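Local coordinates for protein DR2417 (Deinococcus radiodurans, PDB 4XWW) that degrades RNA as a metal-dependent nuclease of the RNase J family, probably trimming it from the 5' end and taking part in rRNA maturation, at residues L108-A113 / T283-P288; C150-I155 / A186-D191; S154-A159 / Q248-Q253; D179-T184 / S221-A226. One frame throughout, in Å; residues are numbered along the deposited sequence.

Contact 1: L108-A113 / T283-P288; sequences LPLTLA and TGHMNP
Leu-110, Pro-109 and Ala-113 pack against Thr-283 and His-285 in a small, mostly apolar contact near the surface, where the metallo-beta-lactamase part of RNase J meets its beta-CASP part. The first partner is the opening turn of helix 109-122; the second is the loop that leaves helix 271-282, whose end is closed by a Schellman motif with Gly-284, at positive phi, as C-prime residue. Thr-283, the first residue to leave the helix, has the largest share of the contact and splits its two branches between different partners. Its methyl CG2 is turned to the helix, 4.1 Å from Pro-109 CB and likewise 4.1 Å from Ala-113 CB, so it sits against residues one turn apart. Its hydroxyl is on the side of Leu-110, whose side chain crosses that of Thr-283 at about a right angle, with CD1 3.7 Å from OG1. With chi1 at 48°, OG1 stands between the backbone N and the carbonyl carbon and bonds back to the carbonyl of Ala-279 in its own helix. His-285 approaches the same leucine: its ring atom CD2 lies 4.0 Å from Leu-110 CB, an oblique approach. Asp-157 of the loop between strands 144-150 and 159-165 links the two sides, because its OD2 takes the N-H of Leu-110 and, weakly, that of His-285 NE2. Val-249 and Pro-156 also touch the imidazole. Over one face of this ring, offset toward the rim, the carbonyl O of Thr-283 stands 3.3 Å above the plane.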
# COMPACT_ATOMS: atom_id res chain seq x y z
N LEU A 108 30.53 13.35 -9.25
CA LEU A 108 31.19 12.41 -10.17
C LEU A 108 30.52 12.41 -11.56
O LEU A 108 29.42 12.94 -11.71
CB LEU A 108 31.23 11.02 -9.54
CG LEU A 108 32.42 10.93 -8.57
CD1 LEU A 108 31.97 11.19 -7.15
CD2 LEU A 108 33.16 9.60 -8.69
N PRO A 109 31.18 11.85 -12.59
CA PRO A 109 30.69 12.08 -13.96
C PRO A 109 29.24 11.65 -14.26
O PRO A 109 28.55 12.42 -14.92
CB PRO A 109 31.67 11.26 -14.81
CG PRO A 109 32.90 11.22 -14.02
CD PRO A 109 32.47 11.12 -12.60
N LEU A 110 28.79 10.47 -13.82
CA LEU A 110 27.41 10.08 -14.13
C LEU A 110 26.44 11.03 -13.42
O LEU A 110 25.43 11.44 -13.98
CB LEU A 110 27.12 8.63 -13.73
CG LEU A 110 25.68 8.15 -13.96
CD1 LEU A 110 25.29 8.27 -15.46
CD2 LEU A 110 25.54 6.72 -13.46
N THR A 111 26.79 11.39 -12.18
CA THR A 111 25.97 12.33 -11.41
C THR A 111 25.80 13.63 -12.18
O THR A 111 24.68 14.09 -12.41
CB THR A 111 26.60 12.61 -10.04
OG1 THR A 111 26.82 11.37 -9.36
CG2 THR A 111 25.68 13.48 -9.20
N LEU A 112 26.90 14.20 -12.66
CA LEU A 112 26.80 15.45 -13.39
C LEU A 112 26.09 15.30 -14.74
O LEU A 112 25.40 16.22 -15.18
CB LEU A 112 28.20 16.07 -13.60
CG LEU A 112 28.96 16.40 -12.30
CD1 LEU A 112 30.25 17.20 -12.62
CD2 LEU A 112 28.11 17.22 -11.37
N ALA A 113 26.28 14.16 -15.40
CA ALA A 113 25.62 13.97 -16.69
C ALA A 113 24.09 13.98 -16.50
O ALA A 113 23.36 14.60 -17.28
CB ALA A 113 26.08 12.67 -17.34
N THR A 283 29.35 7.89 -20.00
CA THR A 283 30.30 8.03 -18.90
C THR A 283 31.03 6.72 -18.64
O THR A 283 31.67 6.55 -17.60
CB THR A 283 29.60 8.51 -17.61
OG1 THR A 283 28.42 7.73 -17.39
CG2 THR A 283 29.20 9.98 -17.76
N GLY A 284 30.92 5.80 -19.58
CA GLY A 284 31.70 4.57 -19.54
C GLY A 284 31.25 3.47 -18.60
O GLY A 284 31.97 2.48 -18.41
N HIS A 285 30.06 3.60 -18.01
CA HIS A 285 29.59 2.60 -17.06
C HIS A 285 28.81 1.48 -17.71
O HIS A 285 28.62 0.42 -17.12
CB HIS A 285 28.74 3.26 -15.97
CG HIS A 285 29.49 4.28 -15.18
ND1 HIS A 285 30.47 3.94 -14.28
CD2 HIS A 285 29.42 5.63 -15.17
CE1 HIS A 285 30.98 5.04 -13.75
NE2 HIS A 285 30.35 6.08 -14.27
N MET A 286 28.35 1.71 -18.93
CA MET A 286 27.59 0.69 -19.66
C MET A 286 28.22 0.44 -21.01
O MET A 286 28.45 1.38 -21.77
CB MET A 286 26.13 1.11 -19.83
CG MET A 286 25.23 -0.01 -20.35
SD MET A 286 23.53 0.53 -20.63
CE MET A 286 22.94 0.61 -18.92
N ASN A 287 28.47 -0.83 -21.31
CA ASN A 287 29.13 -1.23 -22.54
C ASN A 287 28.46 -2.47 -23.12
O ASN A 287 28.82 -3.59 -22.77
CB ASN A 287 30.62 -1.48 -22.28
CG ASN A 287 31.33 -0.26 -21.71
OD1 ASN A 287 31.72 0.64 -22.46
ND2 ASN A 287 31.49 -0.23 -20.39
N PRO A 288 27.47 -2.27 -23.98
CA PRO A 288 26.74 -3.41 -24.55
C PRO A 288 27.66 -4.22 -25.44
O PRO A 288 28.30 -3.65 -26.33
CB PRO A 288 25.61 -2.75 -25.36
CG PRO A 288 25.55 -1.33 -24.87
CD PRO A 288 26.92 -0.98 -24.41

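Contact 2: C150-I155 / A186-D191; sequences CMTHSI and AGIVSD. With ZN (zinc ion), chain E.
Ser-190 and Thr-152 bring their hydroxyls close, with Ser-190 OG 2.8 Å from Thr-152 OG1. The serine OG, set beside its own backbone N at chi1 -61°, accepts the N-H of Thr-152 at 3.0 Å in a nearly straight bond (170°). Thr-152 OG1 has partners in the carbonyl of Lys-177 and the N-H of Asp-179, while its methyl CG2 packs against the same segment, 4.2 Å from Ile-188 CG2. In Met-151 the bend at chi2 (-71°) places SD 4.0 Å from Ser-190 CB. Cys-150 SG lies 3.4 Å from Val-189 O and makes apolar contact with Ile-188 CG2 at 4.3 Å. Cys-150 ends a strand of the metallo-beta-lactamase fold, and the loop that follows brings His-153 to the active site, where NE2 binds a zinc ion at 2.2 Å together with His-84, His-86 and a water. The other segment leads into helix 192-201, with Asp-191 as N-cap: OD1 takes the N-H of Arg-194. The backbone N of Asp-191 bonds to Cys-150 O at 2.8 Å, and one water accepts from Cys-150 N and donates to Asp-191 OD2.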
# COMPACT_ATOMS: atom_id res chain seq x y z
N CYS A 150 34.80 6.22 -2.67
CA CYS A 150 33.84 5.33 -3.31
C CYS A 150 33.05 4.51 -2.31
O CYS A 150 33.61 3.90 -1.41
CB CYS A 150 34.57 4.41 -4.28
SG CYS A 150 33.46 3.29 -5.16
N MET A 151 31.72 4.48 -2.48
CA MET A 151 30.90 3.48 -1.79
C MET A 151 29.98 2.82 -2.81
O MET A 151 29.30 3.49 -3.57
CB MET A 151 30.08 4.10 -0.65
CG MET A 151 30.97 4.78 0.43
SD MET A 151 31.85 3.52 1.39
CE MET A 151 30.51 2.93 2.39
N THR A 152 29.96 1.49 -2.82
CA THR A 152 29.03 0.80 -3.70
C THR A 152 27.57 1.12 -3.35
O THR A 152 27.23 1.35 -2.19
CB THR A 152 29.22 -0.73 -3.67
OG1 THR A 152 29.35 -1.18 -2.32
CG2 THR A 152 30.45 -1.14 -4.44
N HIS A 153 26.74 1.14 -4.38
CA HIS A 153 25.33 1.49 -4.28
C HIS A 153 24.67 0.94 -5.55
O HIS A 153 25.32 0.22 -6.32
CB HIS A 153 25.19 3.02 -4.14
CG HIS A 153 23.81 3.50 -3.76
ND1 HIS A 153 22.92 2.74 -3.02
CD2 HIS A 153 23.18 4.67 -4.03
CE1 HIS A 153 21.80 3.43 -2.85
NE2 HIS A 153 21.92 4.59 -3.47
N SER A 154 23.41 1.28 -5.77
CA SER A 154 22.63 0.73 -6.87
C SER A 154 22.71 1.60 -8.13
O SER A 154 21.97 1.37 -9.10
CB SER A 154 21.18 0.59 -6.43
OG SER A 154 20.81 1.77 -5.75
N ILE A 155 23.58 2.61 -8.08
CA ILE A 155 23.90 3.44 -9.25
C ILE A 155 25.42 3.70 -9.22
O ILE A 155 26.00 3.77 -8.14
CB ILE A 155 23.09 4.78 -9.24
CG1 ILE A 155 23.17 5.50 -10.60
CG2 ILE A 155 23.59 5.73 -8.13
CD1 ILE A 155 22.33 6.78 -10.68
N ALA A 186 34.79 -4.29 -13.49
CA ALA A 186 35.45 -2.98 -13.53
C ALA A 186 36.23 -2.67 -12.26
O ALA A 186 36.74 -1.56 -12.10
CB ALA A 186 34.44 -1.89 -13.82
N GLY A 187 36.33 -3.64 -11.36
CA GLY A 187 37.07 -3.48 -10.13
C GLY A 187 36.42 -2.57 -9.10
O GLY A 187 37.05 -2.19 -8.12
N ILE A 188 35.15 -2.24 -9.29
CA ILE A 188 34.49 -1.32 -8.37
C ILE A 188 34.30 -1.93 -6.99
O ILE A 188 33.70 -3.01 -6.87
CB ILE A 188 33.13 -0.87 -8.90
CG1 ILE A 188 33.32 -0.17 -10.24
CG2 ILE A 188 32.47 0.08 -7.90
CD1 ILE A 188 32.06 -0.05 -11.05
N VAL A 189 34.80 -1.25 -5.96
CA VAL A 189 34.59 -1.68 -4.57
C VAL A 189 34.54 -0.49 -3.63
O VAL A 189 35.11 0.58 -3.92
CB VAL A 189 35.72 -2.65 -4.04
CG1 VAL A 189 35.73 -3.96 -4.79
CG2 VAL A 189 37.13 -1.96 -4.03
N SER A 190 33.85 -0.65 -2.51
CA SER A 190 33.81 0.41 -1.50
C SER A 190 35.21 0.66 -0.94
O SER A 190 35.98 -0.26 -0.72
CB SER A 190 32.84 0.07 -0.36
OG SER A 190 31.52 -0.07 -0.85
N ASP A 191 35.52 1.92 -0.69
CA ASP A 191 36.83 2.28 -0.16
C ASP A 191 36.91 2.08 1.36
O ASP A 191 37.01 3.05 2.12
CB ASP A 191 37.17 3.72 -0.54
CG ASP A 191 38.67 4.00 -0.47
OD1 ASP A 191 39.38 3.20 0.18
OD2 ASP A 191 39.12 5.00 -1.07
ZN ZN E . 20.69 6.33 -3.77
O HOH W 1 37.59 5.94 -3.03
O HOH W 2 19.56 6.41 -2.29

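Contact 3: S154-A159 / Q248-Q253; sequences SIPDNA and QVYRIQ
Tyr-250 meets Pro-156 obliquely with its ring, and the two side chains slide past each other in opposite directions. The ring atom CE1 is 3.9 Å from Pro-156 CG, and the phenol OH reaches on to Pro-156 CA at 3.5 Å. The other flat group is the amide of Gln-248, one face of which is covered by Ser-154 O, 3.4 Å from Gln-248 CD, while NE2 is near Ser-154 CB. From the opposite side, above the amide plane, Arg-251 N donates to Gln-248 OE1. This is an N-cap bond: Gln-248 precedes helix 249-261 of the beta-CASP domain, and the capped start of the helix packs on the metallo-beta-lactamase loop that carries Ser-154, a residue of the UMP site. The CA of Gln-248 also points its hydrogen straight at Ser-154 O (178°). Next along the helix, Val-249 crosses the proline at about a right angle, its CB 3.6 Å from Pro-156 CG. The phenol oxygen is gripped by two waters: one lies 2.6 Å from Tyr-250 OH and bonds to Ile-155 O; the second, 2.8 Å from Tyr-250 OH, accepts from Asp-157 N.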
# COMPACT_ATOMS: atom_id res chain seq x y z
N SER A 154 23.41 1.28 -5.77
CA SER A 154 22.63 0.73 -6.87
C SER A 154 22.71 1.60 -8.13
O SER A 154 21.97 1.37 -9.10
CB SER A 154 21.18 0.59 -6.43
OG SER A 154 20.81 1.77 -5.75
N ILE A 155 23.58 2.61 -8.08
CA ILE A 155 23.90 3.44 -9.25
C ILE A 155 25.42 3.70 -9.22
O ILE A 155 26.00 3.77 -8.14
CB ILE A 155 23.09 4.78 -9.24
CG1 ILE A 155 23.17 5.50 -10.60
CG2 ILE A 155 23.59 5.73 -8.13
CD1 ILE A 155 22.33 6.78 -10.68
N PRO A 156 26.08 3.77 -10.39
CA PRO A 156 27.52 4.07 -10.42
C PRO A 156 27.85 5.50 -9.95
O PRO A 156 26.94 6.34 -9.84
CB PRO A 156 27.89 3.90 -11.90
CG PRO A 156 26.84 3.02 -12.46
CD PRO A 156 25.58 3.35 -11.71
N ASP A 157 29.13 5.75 -9.70
CA ASP A 157 29.63 7.09 -9.38
C ASP A 157 28.94 7.61 -8.13
O ASP A 157 28.52 8.76 -8.06
CB ASP A 157 29.42 8.04 -10.56
CG ASP A 157 30.52 7.92 -11.61
OD1 ASP A 157 31.57 7.29 -11.34
OD2 ASP A 157 30.33 8.47 -12.72
N ASN A 158 28.85 6.72 -7.15
CA ASN A 158 28.28 7.01 -5.84
C ASN A 158 29.38 7.25 -4.82
O ASN A 158 30.30 6.45 -4.69
CB ASN A 158 27.41 5.84 -5.38
CG ASN A 158 26.76 6.10 -4.06
OD1 ASN A 158 25.79 6.84 -3.98
ND2 ASN A 158 27.29 5.49 -3.00
N ALA A 159 29.30 8.37 -4.11
CA ALA A 159 30.36 8.71 -3.17
C ALA A 159 29.85 8.89 -1.77
O ALA A 159 28.72 9.33 -1.55
CB ALA A 159 31.09 9.99 -3.61
N GLN A 248 19.60 1.22 -12.61
CA GLN A 248 20.39 0.15 -12.01
C GLN A 248 21.39 -0.31 -13.04
O GLN A 248 21.26 -1.39 -13.62
CB GLN A 248 19.53 -1.03 -11.53
CG GLN A 248 19.78 -1.42 -10.06
CD GLN A 248 21.22 -1.86 -9.73
OE1 GLN A 248 22.15 -1.75 -10.54
NE2 GLN A 248 21.40 -2.34 -8.50
N VAL A 249 22.39 0.52 -13.26
CA VAL A 249 23.35 0.28 -14.32
C VAL A 249 24.13 -1.02 -14.13
O VAL A 249 24.35 -1.72 -15.11
CB VAL A 249 24.35 1.45 -14.46
CG1 VAL A 249 25.28 1.18 -15.62
CG2 VAL A 249 23.59 2.77 -14.67
N TYR A 250 24.55 -1.33 -12.90
CA TYR A 250 25.26 -2.61 -12.71
C TYR A 250 24.40 -3.81 -13.10
O TYR A 250 24.84 -4.70 -13.84
CB TYR A 250 25.71 -2.80 -11.27
CG TYR A 250 26.62 -1.72 -10.74
CD1 TYR A 250 27.63 -1.17 -11.53
CD2 TYR A 250 26.46 -1.27 -9.44
CE1 TYR A 250 28.47 -0.16 -11.01
CE2 TYR A 250 27.28 -0.29 -8.92
CZ TYR A 250 28.28 0.26 -9.70
OH TYR A 250 29.06 1.24 -9.13
N ARG A 251 23.19 -3.86 -12.55
CA ARG A 251 22.20 -4.89 -12.86
C ARG A 251 21.99 -5.04 -14.38
O ARG A 251 22.05 -6.15 -14.93
CB ARG A 251 20.88 -4.56 -12.18
CG ARG A 251 19.74 -5.61 -12.31
CD ARG A 251 19.84 -6.75 -11.29
NE ARG A 251 20.01 -6.28 -9.92
CZ ARG A 251 19.04 -5.89 -9.11
NH1 ARG A 251 17.75 -5.95 -9.50
NH2 ARG A 251 19.35 -5.48 -7.88
N ILE A 252 21.74 -3.92 -15.04
CA ILE A 252 21.48 -3.95 -16.47
C ILE A 252 22.72 -4.39 -17.25
O ILE A 252 22.62 -5.20 -18.16
CB ILE A 252 20.98 -2.60 -16.98
CG1 ILE A 252 19.62 -2.30 -16.33
CG2 ILE A 252 20.82 -2.64 -18.48
CD1 ILE A 252 19.11 -0.87 -16.53
N GLN A 253 23.89 -3.89 -16.88
CA GLN A 253 25.11 -4.31 -17.59
C GLN A 253 25.31 -5.82 -17.45
O GLN A 253 25.60 -6.52 -18.42
CB GLN A 253 26.35 -3.59 -17.08
CG GLN A 253 27.64 -4.09 -17.73
CD GLN A 253 27.76 -3.68 -19.20
OE1 GLN A 253 27.40 -2.56 -19.57
NE2 GLN A 253 28.30 -4.57 -20.03
O HOH W 3 28.04 2.33 -6.95
O HOH W 4 30.89 3.38 -9.56

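Contact 4: D179-T184 / S221-A226; sequences DPDVGT and SEAEIA
Asp-179 binds Ser-221 and Glu-222, at the N-terminal end of helix 222-234, with both carboxylate oxygens, the tight part of this contact. It ties the metallo-beta-lactamase loop between strand 168-172 and helix 192-201 to that helix start. OD1 accepts the hydroxyl of Ser-221 at 2.6 Å from OG, and OD2 takes the N-H of Glu-222 at 2.8 Å in a nearly straight bond (173°); each oxygen uses its syn lone pair. With chi1 at -161°, CG is anti to the backbone N, on the side of the helix start. OD1 also receives the N-H of Asp-181, from above the carboxylate plane, in an Asx turn. Ser-221 is the N-cap, its OG accepting from Ala-223 N at 3.1 Å. Toward the exposed side the contact slackens: Asp-181 O takes only a weak bond from Ala-223 N, and OD2 of Asp-181 is 3.8 Å from Ala-223 CB. Gly-183 follows with CA 4.3 Å from the same methyl, after a second Asx turn made by Asp-181 OD1. Glu-222 sends its carboxylate away to a salt bridge with Arg-251. For Asp-179, the helix N-terminus and Lys-177 probably favour the charged form, though the Glu-222 carboxylate nearby would act the other way.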
# COMPACT_ATOMS: atom_id res chain seq x y z
N ASP A 179 29.13 -3.98 -1.27
CA ASP A 179 29.12 -5.08 -2.24
C ASP A 179 30.54 -5.47 -2.62
O ASP A 179 31.29 -4.66 -3.17
CB ASP A 179 28.33 -4.68 -3.48
CG ASP A 179 27.89 -5.88 -4.31
OD1 ASP A 179 28.62 -6.89 -4.34
OD2 ASP A 179 26.82 -5.81 -4.93
N PRO A 180 30.91 -6.72 -2.33
CA PRO A 180 32.29 -7.12 -2.65
C PRO A 180 32.57 -7.26 -4.15
O PRO A 180 33.73 -7.29 -4.55
CB PRO A 180 32.45 -8.47 -1.93
CG PRO A 180 31.08 -8.93 -1.63
CD PRO A 180 30.20 -7.72 -1.52
N ASP A 181 31.51 -7.34 -4.96
CA ASP A 181 31.68 -7.49 -6.40
C ASP A 181 30.38 -7.18 -7.13
O ASP A 181 29.46 -7.99 -7.13
CB ASP A 181 32.15 -8.91 -6.74
CG ASP A 181 32.32 -9.14 -8.24
OD1 ASP A 181 32.32 -8.15 -9.01
OD2 ASP A 181 32.48 -10.31 -8.63
N VAL A 182 30.28 -5.99 -7.72
CA VAL A 182 29.04 -5.63 -8.41
C VAL A 182 28.92 -6.39 -9.74
O VAL A 182 27.87 -6.37 -10.37
CB VAL A 182 28.92 -4.12 -8.65
CG1 VAL A 182 28.69 -3.41 -7.32
CG2 VAL A 182 30.16 -3.56 -9.34
N GLY A 183 30.00 -7.06 -10.14
CA GLY A 183 29.90 -8.06 -11.19
C GLY A 183 30.25 -7.61 -12.60
O GLY A 183 30.26 -8.40 -13.54
N THR A 184 30.58 -6.33 -12.74
CA THR A 184 30.74 -5.74 -14.06
C THR A 184 32.18 -5.78 -14.55
O THR A 184 32.49 -5.26 -15.62
CB THR A 184 30.26 -4.28 -14.08
OG1 THR A 184 30.98 -3.53 -13.10
CG2 THR A 184 28.76 -4.22 -13.78
N SER A 221 24.99 -9.61 -2.90
CA SER A 221 25.84 -9.01 -3.93
C SER A 221 25.18 -9.00 -5.31
O SER A 221 24.48 -9.96 -5.67
CB SER A 221 27.15 -9.79 -4.02
OG SER A 221 27.96 -9.32 -5.07
N GLU A 222 25.46 -7.96 -6.11
CA GLU A 222 25.00 -7.97 -7.50
C GLU A 222 25.59 -9.14 -8.29
O GLU A 222 24.98 -9.61 -9.26
CB GLU A 222 25.29 -6.66 -8.20
CG GLU A 222 24.40 -5.51 -7.75
CD GLU A 222 22.93 -5.69 -8.11
OE1 GLU A 222 22.62 -6.29 -9.16
OE2 GLU A 222 22.08 -5.20 -7.34
N ALA A 223 26.74 -9.66 -7.87
CA ALA A 223 27.31 -10.77 -8.61
C ALA A 223 26.45 -12.03 -8.42
O ALA A 223 26.28 -12.81 -9.34
CB ALA A 223 28.77 -11.02 -8.21
N GLU A 224 25.88 -12.19 -7.22
CA GLU A 224 25.01 -13.33 -6.96
C GLU A 224 23.70 -13.19 -7.73
O GLU A 224 23.20 -14.15 -8.31
CB GLU A 224 24.70 -13.46 -5.47
CG GLU A 224 23.91 -14.73 -5.17
CD GLU A 224 23.10 -14.65 -3.90
OE1 GLU A 224 23.50 -13.90 -2.98
OE2 GLU A 224 22.08 -15.36 -3.81
N ILE A 225 23.13 -11.98 -7.73
CA ILE A 225 21.90 -11.74 -8.49
C ILE A 225 22.15 -12.02 -9.99
O ILE A 225 21.30 -12.61 -10.64
CB ILE A 225 21.39 -10.29 -8.32
CG1 ILE A 225 21.18 -9.96 -6.83
CG2 ILE A 225 20.10 -10.06 -9.14
CD1 ILE A 225 20.33 -10.97 -6.05
N ALA A 226 23.29 -11.60 -10.52
CA ALA A 226 23.61 -11.86 -11.93
C ALA A 226 23.69 -13.36 -12.22
O ALA A 226 23.18 -13.84 -13.24
CB ALA A 226 24.93 -11.17 -12.32

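In the fold
From the N terminus, the chain first passes residues 108-113, at the start of a helix in the metallo-beta-lactamase part; contact 1 closes the longest loop when 283-288 returns from the beta-CASP part. The other three contacts nest inside it. Contacts 2 and 3 start from the same loop after strand 144-150 and share Ser-154 and Ile-155: contact 2 ties it to the approach to helix 192-201, contact 3 to helix 249-261. Contact 4, from 179-184 to the start of helix 222-234, is nested within contact 3 but crosses contact 2. Contacts 3 and 4 meet through the Arg-251 to Glu-222 salt bridge, and contacts 1 and 3 join the two parts, contact 3 beside the zinc site.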